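Local coordinates for protein beta-N-acetylhexosaminidase (Streptomyces plicatus, PDB 1JAK) that removes terminal N-acetylhexosamine units by hydrolysing their beta-glycosidic bonds as a family 20 glycoside hydrolase, probably by substrate-assisted catalysis, and is here bound by an azasugar inhibitor, at residues A[188-193]-A[311-316]; A[249-254]-A[303-308]; A[495-498]-A[502-505]. All coordinates share one frame; numbering follows the deposited sequence.

Contact 1 of 3, residues A[188-193]-A[311-316]; sequences YNKLHL and GRYLHI
Lys190 NZ donates to the carbonyl O of Ala158 and, weakly, to a water that it meets at 3.1 Å; the same water lies 2.8 Å from Tyr313 OH and so links two strands of the (beta/alpha)8 barrel. These strands, 190-194 and 313-315, flank strand 246-250 without pairing to each other, and the contact between them is made by side chains that meet in the barrel interior. Lys190 bends at its last torsion (chi4 65°), which carries the amine beside Arg312; its CE passes obliquely against the Tyr313 ring, 3.9 Å from CE2. The like charges of Lys190 NZ and Arg312 NH2 lie 3.8 Å apart, a closeness that the salt bridge from Arg312 NH2 to Glu246 OE1 probably eases. Tyr313 OH sits over the centre of the Arg312 guanidinium.

Further along the barrel, His192 and His315 form an offset ring pair, planes at 17° and centroids 4.5 Å apart, with little overlap. Both imidazoles are fixed in rotation by outside partners: His192 ND1 bonds Glu444 OE2 and its NE2 bonds Glu250 OE1, while His315 bonds Gly317 N through ND1 and Gln365 OE1 through NE2. The side chain of His315 lies about 7 Å from the bound azasugar inhibitor. The rings approach most closely where His192 CE1 meets His315 CD2, at 3.4 Å.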
loop_
_atom_site.group_PDB
_atom_site.type_symbol
_atom_site.label_atom_id
_atom_site.label_comp_id
_atom_site.label_asym_id
_atom_site.label_seq_id
_atom_site.Cartn_x
_atom_site.Cartn_y
_atom_site.Cartn_z
ATOM N N TYR A 188 6.184 -2.485 1.334
ATOM C CA TYR A 188 5.483 -1.443 0.588
ATOM C C TYR A 188 5.999 -0.165 1.239
ATOM O O TYR A 188 6.327 -0.178 2.427
ATOM C CB TYR A 188 3.972 -1.538 0.817
ATOM C CG TYR A 188 3.260 -2.539 -0.059
ATOM C CD1 TYR A 188 2.904 -2.214 -1.369
ATOM C CD2 TYR A 188 2.925 -3.805 0.423
ATOM C CE1 TYR A 188 2.227 -3.128 -2.178
ATOM C CE2 TYR A 188 2.250 -4.726 -0.378
ATOM C CZ TYR A 188 1.903 -4.378 -1.678
ATOM O OH TYR A 188 1.224 -5.273 -2.473
ATOM N N ASN A 189 6.077 0.935 0.494
ATOM C CA ASN A 189 6.560 2.176 1.089
ATOM C C ASN A 189 5.609 3.358 0.940
ATOM O O ASN A 189 5.917 4.476 1.360
ATOM C CB ASN A 189 7.955 2.532 0.548
ATOM C CG ASN A 189 7.961 2.839 -0.939
ATOM O OD1 ASN A 189 6.926 2.795 -1.613
ATOM N ND2 ASN A 189 9.140 3.158 -1.459
ATOM N N LYS A 190 4.443 3.113 0.350
ATOM C CA LYS A 190 3.458 4.168 0.198
ATOM C C LYS A 190 2.075 3.629 0.513
ATOM O O LYS A 190 1.762 2.483 0.193
ATOM C CB LYS A 190 3.519 4.750 -1.219
ATOM C CG LYS A 190 4.801 5.553 -1.441
ATOM C CD LYS A 190 5.004 5.968 -2.876
ATOM C CE LYS A 190 6.247 6.845 -3.018
ATOM N NZ LYS A 190 7.526 6.137 -2.706
ATOM N N LEU A 191 1.272 4.449 1.183
ATOM C CA LEU A 191 -0.093 4.077 1.534
ATOM C C LEU A 191 -1.016 5.111 0.920
ATOM O O LEU A 191 -1.042 6.268 1.341
ATOM C CB LEU A 191 -0.295 4.055 3.053
ATOM C CG LEU A 191 -1.724 3.705 3.494
ATOM C CD1 LEU A 191 -1.992 2.230 3.220
ATOM C CD2 LEU A 191 -1.911 4.011 4.977
ATOM N N HIS A 192 -1.758 4.681 -0.091
ATOM C CA HIS A 192 -2.704 5.531 -0.801
ATOM C C HIS A 192 -4.057 5.393 -0.098
ATOM O O HIS A 192 -4.587 4.294 0.037
ATOM C CB HIS A 192 -2.769 5.054 -2.263
ATOM C CG HIS A 192 -3.808 5.731 -3.107
ATOM N ND1 HIS A 192 -4.083 5.320 -4.394
ATOM C CD2 HIS A 192 -4.662 6.748 -2.848
ATOM C CE1 HIS A 192 -5.065 6.051 -4.890
ATOM N NE2 HIS A 192 -5.435 6.926 -3.972
ATOM N N LEU A 193 -4.599 6.508 0.380
ATOM C CA LEU A 193 -5.891 6.479 1.055
ATOM C C LEU A 193 -6.933 7.171 0.187
ATOM O O LEU A 193 -6.777 8.341 -0.161
ATOM C CB LEU A 193 -5.808 7.184 2.415
ATOM C CG LEU A 193 -4.971 6.496 3.497
ATOM C CD1 LEU A 193 -4.916 7.369 4.751
ATOM C CD2 LEU A 193 -5.584 5.138 3.824
ATOM N N GLY A 311 3.911 14.108 3.210
ATOM C CA GLY A 311 4.378 13.409 2.025
ATOM C C GLY A 311 4.483 14.331 0.824
ATOM O O GLY A 311 3.969 15.444 0.842
ATOM N N ARG A 312 5.135 13.855 -0.231
ATOM C CA ARG A 312 5.349 14.649 -1.442
ATOM C C ARG A 312 4.186 14.706 -2.417
ATOM O O ARG A 312 4.113 15.620 -3.246
ATOM C CB ARG A 312 6.554 14.099 -2.205
ATOM C CG ARG A 312 7.873 14.181 -1.465
ATOM C CD ARG A 312 8.898 13.264 -2.110
ATOM N NE ARG A 312 8.622 11.855 -1.831
ATOM C CZ ARG A 312 9.331 10.845 -2.320
ATOM N NH1 ARG A 312 10.362 11.083 -3.122
ATOM N NH2 ARG A 312 9.021 9.595 -1.999
ATOM N N TYR A 313 3.274 13.747 -2.308
ATOM C CA TYR A 313 2.171 13.628 -3.258
ATOM C C TYR A 313 0.754 13.915 -2.790
ATOM O O TYR A 313 0.423 13.772 -1.615
ATOM C CB TYR A 313 2.209 12.216 -3.845
ATOM C CG TYR A 313 3.603 11.763 -4.199
ATOM C CD1 TYR A 313 4.205 12.167 -5.389
ATOM C CD2 TYR A 313 4.348 10.975 -3.317
ATOM C CE1 TYR A 313 5.513 11.805 -5.693
ATOM C CE2 TYR A 313 5.661 10.604 -3.615
ATOM C CZ TYR A 313 6.235 11.027 -4.805
ATOM O OH TYR A 313 7.535 10.683 -5.102
ATOM N N LEU A 314 -0.085 14.306 -3.746
ATOM C CA LEU A 314 -1.493 14.577 -3.488
ATOM C C LEU A 314 -2.227 14.027 -4.709
ATOM O O LEU A 314 -2.004 14.480 -5.830
ATOM C CB LEU A 314 -1.734 16.081 -3.338
ATOM C CG LEU A 314 -3.072 16.535 -2.750
ATOM C CD1 LEU A 314 -4.212 16.235 -3.706
ATOM C CD2 LEU A 314 -3.284 15.853 -1.413
ATOM N N HIS A 315 -3.083 13.035 -4.478
ATOM C CA HIS A 315 -3.845 12.362 -5.532
ATOM C C HIS A 315 -5.187 13.069 -5.748
ATOM O O HIS A 315 -5.960 13.226 -4.802
ATOM C CB HIS A 315 -4.082 10.905 -5.094
ATOM C CG HIS A 315 -4.244 9.926 -6.218
ATOM N ND1 HIS A 315 -5.181 10.076 -7.219
ATOM C CD2 HIS A 315 -3.637 8.736 -6.450
ATOM C CE1 HIS A 315 -5.147 9.022 -8.015
ATOM N NE2 HIS A 315 -4.219 8.193 -7.570
ATOM N N ILE A 316 -5.464 13.502 -6.979
ATOM C CA ILE A 316 -6.733 14.173 -7.264
ATOM C C ILE A 316 -7.708 13.284 -8.039
ATOM O O ILE A 316 -8.744 13.750 -8.509
ATOM C CB ILE A 316 -6.527 15.508 -8.037
ATOM C CG1 ILE A 316 -5.831 15.257 -9.375
ATOM C CG2 ILE A 316 -5.728 16.481 -7.179
ATOM C CD1 ILE A 316 -5.675 16.510 -10.225
HETATM O O HOH W 1 8.486 8.097 -4.940
#

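Contact 2 of 3, residues A[249-254]-A[303-308]; sequences PEIDMP and GELAAL
Leu305 sends its two methyls from helix 292-307 onto Pro249 and Ile251 of segment 249-254. Its CG lies opposite the backbone N across the CA-CB bond (chi1 -178°), which extends the side chain from the helix toward the strand, and chi2 of 59° turns CD2 to where it reaches both residues, while CD1 meets the proline alone. CD1 rests on Pro249 CB at 3.9 Å. CD2 meets the proline ring too, 3.9 Å from Pro249 CG, and presses against Ile251 CG1 at 3.5 Å, tighter than usual for two carbons. Ile251 holds CG1 beside its backbone N, and its second torsion (chi2 -61°) sets the terminal methyl farther from Leu305, leaving the CG1 methylene as the nearer group; the two side chains lie alongside each other, pointing opposite ways. Pro249 offers the CB-CG edge of its ring, crossing the leucine at a slant.

An alanine at Leu305 would lack both methyls and would probably open a gap beneath the helix, leaving Pro249 and Ile251 without their shared partner and Leu314, from strand 313-315, less well covered.

Glu250, between the two touching residues, points its CB away from the helix, and its OE2 accepts a bond from NE1 of the pocket residue Trp350. One side of this chain segment thus faces the helix while the other serves the barrel interior. This is the packing of a beta-alpha-beta unit in a TIM barrel, where the helix that follows a strand lies against the outer face of the barrel.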
loop_
_atom_site.group_PDB
_atom_site.type_symbol
_atom_site.label_atom_id
_atom_site.label_comp_id
_atom_site.label_asym_id
_atom_site.label_seq_id
_atom_site.Cartn_x
_atom_site.Cartn_y
_atom_site.Cartn_z
ATOM N N PRO A 249 -2.721 10.852 0.092
ATOM C CA PRO A 249 -4.167 11.039 0.213
ATOM C C PRO A 249 -4.807 11.342 -1.131
ATOM O O PRO A 249 -4.186 11.963 -1.991
ATOM C CB PRO A 249 -4.270 12.222 1.160
ATOM C CG PRO A 249 -3.130 13.087 0.676
ATOM C CD PRO A 249 -2.002 12.075 0.500
ATOM N N GLU A 250 -6.047 10.898 -1.306
ATOM C CA GLU A 250 -6.770 11.160 -2.543
ATOM C C GLU A 250 -8.144 11.757 -2.284
ATOM O O GLU A 250 -8.913 11.247 -1.465
ATOM C CB GLU A 250 -6.972 9.876 -3.367
ATOM C CG GLU A 250 -7.666 10.134 -4.729
ATOM C CD GLU A 250 -8.178 8.869 -5.409
ATOM O OE1 GLU A 250 -7.739 7.763 -5.036
ATOM O OE2 GLU A 250 -9.015 8.987 -6.335
ATOM N N ILE A 251 -8.426 12.856 -2.977
ATOM C CA ILE A 251 -9.731 13.502 -2.944
ATOM C C ILE A 251 -10.083 13.438 -4.427
ATOM O O ILE A 251 -9.534 14.182 -5.244
ATOM C CB ILE A 251 -9.666 14.969 -2.484
ATOM C CG1 ILE A 251 -9.275 15.032 -1.004
ATOM C CG2 ILE A 251 -11.027 15.636 -2.700
ATOM C CD1 ILE A 251 -10.255 14.341 -0.075
ATOM N N ASP A 252 -10.974 12.516 -4.774
ATOM C CA ASP A 252 -11.358 12.303 -6.167
ATOM C C ASP A 252 -12.177 13.445 -6.769
ATOM O O ASP A 252 -13.136 13.919 -6.164
ATOM C CB ASP A 252 -12.147 10.993 -6.275
ATOM C CG ASP A 252 -11.965 10.307 -7.615
ATOM O OD1 ASP A 252 -11.652 10.998 -8.608
ATOM O OD2 ASP A 252 -12.152 9.069 -7.676
ATOM N N MET A 253 -11.794 13.869 -7.973
ATOM C CA MET A 253 -12.490 14.944 -8.678
ATOM C C MET A 253 -12.199 14.848 -10.175
ATOM O O MET A 253 -11.147 14.355 -10.575
ATOM C CB MET A 253 -12.037 16.306 -8.138
ATOM C CG MET A 253 -10.534 16.515 -8.170
ATOM S SD MET A 253 -10.034 18.086 -7.426
ATOM C CE MET A 253 -10.086 17.657 -5.671
ATOM N N PRO A 254 -13.132 15.313 -11.029
ATOM C CA PRO A 254 -14.430 15.916 -10.717
ATOM C C PRO A 254 -15.523 14.870 -10.524
ATOM O O PRO A 254 -16.641 15.196 -10.129
ATOM C CB PRO A 254 -14.685 16.806 -11.927
ATOM C CG PRO A 254 -14.145 15.972 -13.041
ATOM C CD PRO A 254 -12.840 15.427 -12.471
ATOM N N GLY A 303 -5.982 22.712 -0.170
ATOM C CA GLY A 303 -5.124 23.467 0.728
ATOM C C GLY A 303 -5.095 22.862 2.120
ATOM O O GLY A 303 -4.026 22.713 2.724
ATOM N N GLU A 304 -6.267 22.510 2.640
ATOM C CA GLU A 304 -6.345 21.928 3.972
ATOM C C GLU A 304 -5.736 20.532 4.012
ATOM O O GLU A 304 -5.110 20.152 5.003
ATOM C CB GLU A 304 -7.800 21.893 4.464
ATOM C CG GLU A 304 -8.329 23.270 4.871
ATOM C CD GLU A 304 -9.594 23.210 5.710
ATOM O OE1 GLU A 304 -9.699 22.310 6.572
ATOM O OE2 GLU A 304 -10.475 24.078 5.528
ATOM N N LEU A 305 -5.906 19.772 2.936
ATOM C CA LEU A 305 -5.351 18.424 2.887
ATOM C C LEU A 305 -3.828 18.477 2.792
ATOM O O LEU A 305 -3.131 17.702 3.444
ATOM C CB LEU A 305 -5.922 17.651 1.695
ATOM C CG LEU A 305 -5.459 16.197 1.537
ATOM C CD1 LEU A 305 -5.811 15.389 2.785
ATOM C CD2 LEU A 305 -6.116 15.590 0.304
ATOM N N ALA A 306 -3.311 19.402 1.989
ATOM C CA ALA A 306 -1.867 19.531 1.828
ATOM C C ALA A 306 -1.199 19.860 3.161
ATOM O O ALA A 306 -0.100 19.385 3.448
ATOM C CB ALA A 306 -1.549 20.614 0.801
ATOM N N ALA A 307 -1.873 20.670 3.970
ATOM C CA ALA A 307 -1.347 21.072 5.270
ATOM C C ALA A 307 -1.169 19.886 6.214
ATOM O O ALA A 307 -0.315 19.914 7.099
ATOM C CB ALA A 307 -2.269 22.107 5.906
ATOM N N LEU A 308 -1.970 18.844 6.019
ATOM C CA LEU A 308 -1.911 17.652 6.863
ATOM C C LEU A 308 -1.055 16.555 6.240
ATOM O O LEU A 308 -0.875 15.490 6.827
ATOM C CB LEU A 308 -3.324 17.100 7.071
ATOM C CG LEU A 308 -4.369 18.033 7.685
ATOM C CD1 LEU A 308 -5.748 17.427 7.504
ATOM C CD2 LEU A 308 -4.061 18.261 9.159
#

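Contact 3 of 3, residues A[495-498]-A[502-505]; sequences YWEA and DFYR
Phe503 takes the less common first torsion, chi1 65°, with CG lodged between its backbone N and carbonyl carbon; this swings the ring back toward helix 493-499. From the helix, Trp496 places its CG opposite its own carbonyl carbon (chi1 -65°) and brings the six-membered ring of the indole to meet it. The result is a T-shaped, edge-to-face pair: the indole edge points at the phenyl face, with planes at 61° and centroids 4.9 Å apart. Trp496 CE3 stands over the centre of the phenyl ring and comes within 3.5 Å of Phe503 CG, while its neighbour CZ3 lies 3.8 Å from Phe503 CD2. Trp496 CB adds a second touch at the CD1-CE1 side of the phenyl, 3.9 Å from Phe503 CD1. The indole is held at its far side too, since NE1 is hydrogen-bonded to Tyr186 OH.

On the exposed side, the extended Glu497 passes its CG along the edge of the phenyl, near the ring plane. Its OE2 stays 4.1 Å from Arg505 NH1, beyond salt-bridge distance. A water closes the interval, donating to Glu497 OE2 at 2.8 Å and accepting from Arg505 NH1 at 2.7 Å; it bridges the two groups and probably couples their opposite charges.

The arrangement folds the chain after its last helix back upon that helix through an aromatic cluster. Phe463 meets Trp496 edge-to-face and touches Phe503, and Trp511 adds another ring beside Phe503. Asp502 and Tyr504 lean on Tyr460, which places the returning chain between helices 493-499 and 455-462.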
loop_
_atom_site.group_PDB
_atom_site.type_symbol
_atom_site.label_atom_id
_atom_site.label_comp_id
_atom_site.label_asym_id
_atom_site.label_seq_id
_atom_site.Cartn_x
_atom_site.Cartn_y
_atom_site.Cartn_z
ATOM N N TYR A 495 2.226 -18.957 8.878
ATOM C CA TYR A 495 2.424 -17.650 9.493
ATOM C C TYR A 495 1.089 -16.913 9.580
ATOM O O TYR A 495 0.747 -16.342 10.615
ATOM C CB TYR A 495 3.413 -16.807 8.677
ATOM C CG TYR A 495 4.832 -17.332 8.686
ATOM C CD1 TYR A 495 5.194 -18.429 7.909
ATOM C CD2 TYR A 495 5.808 -16.738 9.488
ATOM C CE1 TYR A 495 6.495 -18.929 7.926
ATOM C CE2 TYR A 495 7.114 -17.227 9.515
ATOM C CZ TYR A 495 7.447 -18.324 8.731
ATOM O OH TYR A 495 8.731 -18.823 8.755
ATOM N N TRP A 496 0.330 -16.931 8.489
ATOM C CA TRP A 496 -0.955 -16.251 8.478
ATOM C C TRP A 496 -1.935 -16.897 9.451
ATOM O O TRP A 496 -2.685 -16.204 10.136
ATOM C CB TRP A 496 -1.521 -16.221 7.055
ATOM C CG TRP A 496 -0.664 -15.405 6.130
ATOM C CD1 TRP A 496 0.158 -14.367 6.481
ATOM C CD2 TRP A 496 -0.580 -15.516 4.704
ATOM N NE1 TRP A 496 0.745 -13.826 5.364
ATOM C CE2 TRP A 496 0.310 -14.510 4.259
ATOM C CE3 TRP A 496 -1.169 -16.365 3.759
ATOM C CZ2 TRP A 496 0.623 -14.330 2.907
ATOM C CZ3 TRP A 496 -0.856 -16.186 2.411
ATOM C CH2 TRP A 496 0.032 -15.174 2.001
ATOM N N GLU A 497 -1.914 -18.224 9.520
ATOM C CA GLU A 497 -2.788 -18.947 10.437
ATOM C C GLU A 497 -2.463 -18.551 11.875
ATOM O O GLU A 497 -3.357 -18.254 12.665
ATOM C CB GLU A 497 -2.604 -20.457 10.257
ATOM C CG GLU A 497 -3.218 -21.001 8.975
ATOM C CD GLU A 497 -2.825 -22.440 8.704
ATOM O OE1 GLU A 497 -2.496 -23.161 9.669
ATOM O OE2 GLU A 497 -2.858 -22.851 7.525
ATOM N N ALA A 498 -1.176 -18.539 12.203
ATOM C CA ALA A 498 -0.733 -18.178 13.544
ATOM C C ALA A 498 -1.043 -16.718 13.869
ATOM O O ALA A 498 -1.305 -16.373 15.023
ATOM C CB ALA A 498 0.764 -18.441 13.684
ATOM N N ASP A 502 -6.851 -14.135 7.741
ATOM C CA ASP A 502 -7.602 -14.985 6.835
ATOM C C ASP A 502 -7.097 -14.726 5.424
ATOM O O ASP A 502 -6.690 -13.612 5.095
ATOM C CB ASP A 502 -9.099 -14.691 6.935
ATOM C CG ASP A 502 -9.945 -15.728 6.215
ATOM O OD1 ASP A 502 -9.527 -16.909 6.158
ATOM O OD2 ASP A 502 -11.035 -15.368 5.722
ATOM N N PHE A 503 -7.093 -15.765 4.600
ATOM C CA PHE A 503 -6.635 -15.636 3.227
ATOM C C PHE A 503 -7.291 -16.693 2.361
ATOM O O PHE A 503 -7.729 -17.732 2.856
ATOM C CB PHE A 503 -5.107 -15.779 3.138
ATOM C CG PHE A 503 -4.589 -17.147 3.516
ATOM C CD1 PHE A 503 -4.471 -17.520 4.851
ATOM C CD2 PHE A 503 -4.213 -18.057 2.530
ATOM C CE1 PHE A 503 -3.984 -18.781 5.202
ATOM C CE2 PHE A 503 -3.724 -19.323 2.869
ATOM C CZ PHE A 503 -3.609 -19.685 4.208
ATOM N N TYR A 504 -7.362 -16.411 1.066
ATOM C CA TYR A 504 -7.946 -17.328 0.102
ATOM C C TYR A 504 -6.947 -18.441 -0.201
ATOM O O TYR A 504 -5.842 -18.181 -0.681
ATOM C CB TYR A 504 -8.288 -16.565 -1.179
ATOM C CG TYR A 504 -8.610 -17.433 -2.373
ATOM C CD1 TYR A 504 -9.712 -18.288 -2.364
ATOM C CD2 TYR A 504 -7.829 -17.376 -3.528
ATOM C CE1 TYR A 504 -10.032 -19.064 -3.479
ATOM C CE2 TYR A 504 -8.142 -18.148 -4.650
ATOM C CZ TYR A 504 -9.243 -18.987 -4.617
ATOM O OH TYR A 504 -9.560 -19.746 -5.724
ATOM N N ARG A 505 -7.334 -19.679 0.089
ATOM C CA ARG A 505 -6.465 -20.823 -0.160
ATOM C C ARG A 505 -6.559 -21.252 -1.620
ATOM O O ARG A 505 -7.154 -22.280 -1.953
ATOM C CB ARG A 505 -6.841 -21.984 0.763
ATOM C CG ARG A 505 -6.512 -21.734 2.233
ATOM C CD ARG A 505 -6.929 -22.919 3.090
ATOM N NE ARG A 505 -6.275 -24.151 2.654
ATOM C CZ ARG A 505 -5.046 -24.516 3.005
ATOM N NH1 ARG A 505 -4.323 -23.746 3.810
ATOM N NH2 ARG A 505 -4.534 -25.649 2.540
HETATM O O HOH W 2 -5.055 -22.219 5.970
#

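From the N terminus, strand 190-194 opens contact 1 and strand 246-250 then opens contact 2. Helix 292-307 closes contact 2 first, and strand 313-315, next in the chain, closes contact 1, so the second loop is nested inside the first. The two centres lie 11 Å apart and the contacts touch directly. Together they tie three successive strands of the barrel and one outer helix. Contact 3 follows in series, a short turn near the C terminus that folds the C-terminal chain back on helix 493-499. Its centre is 28 Å from that of contact 1, and it lies across the chain's centre from contact 2.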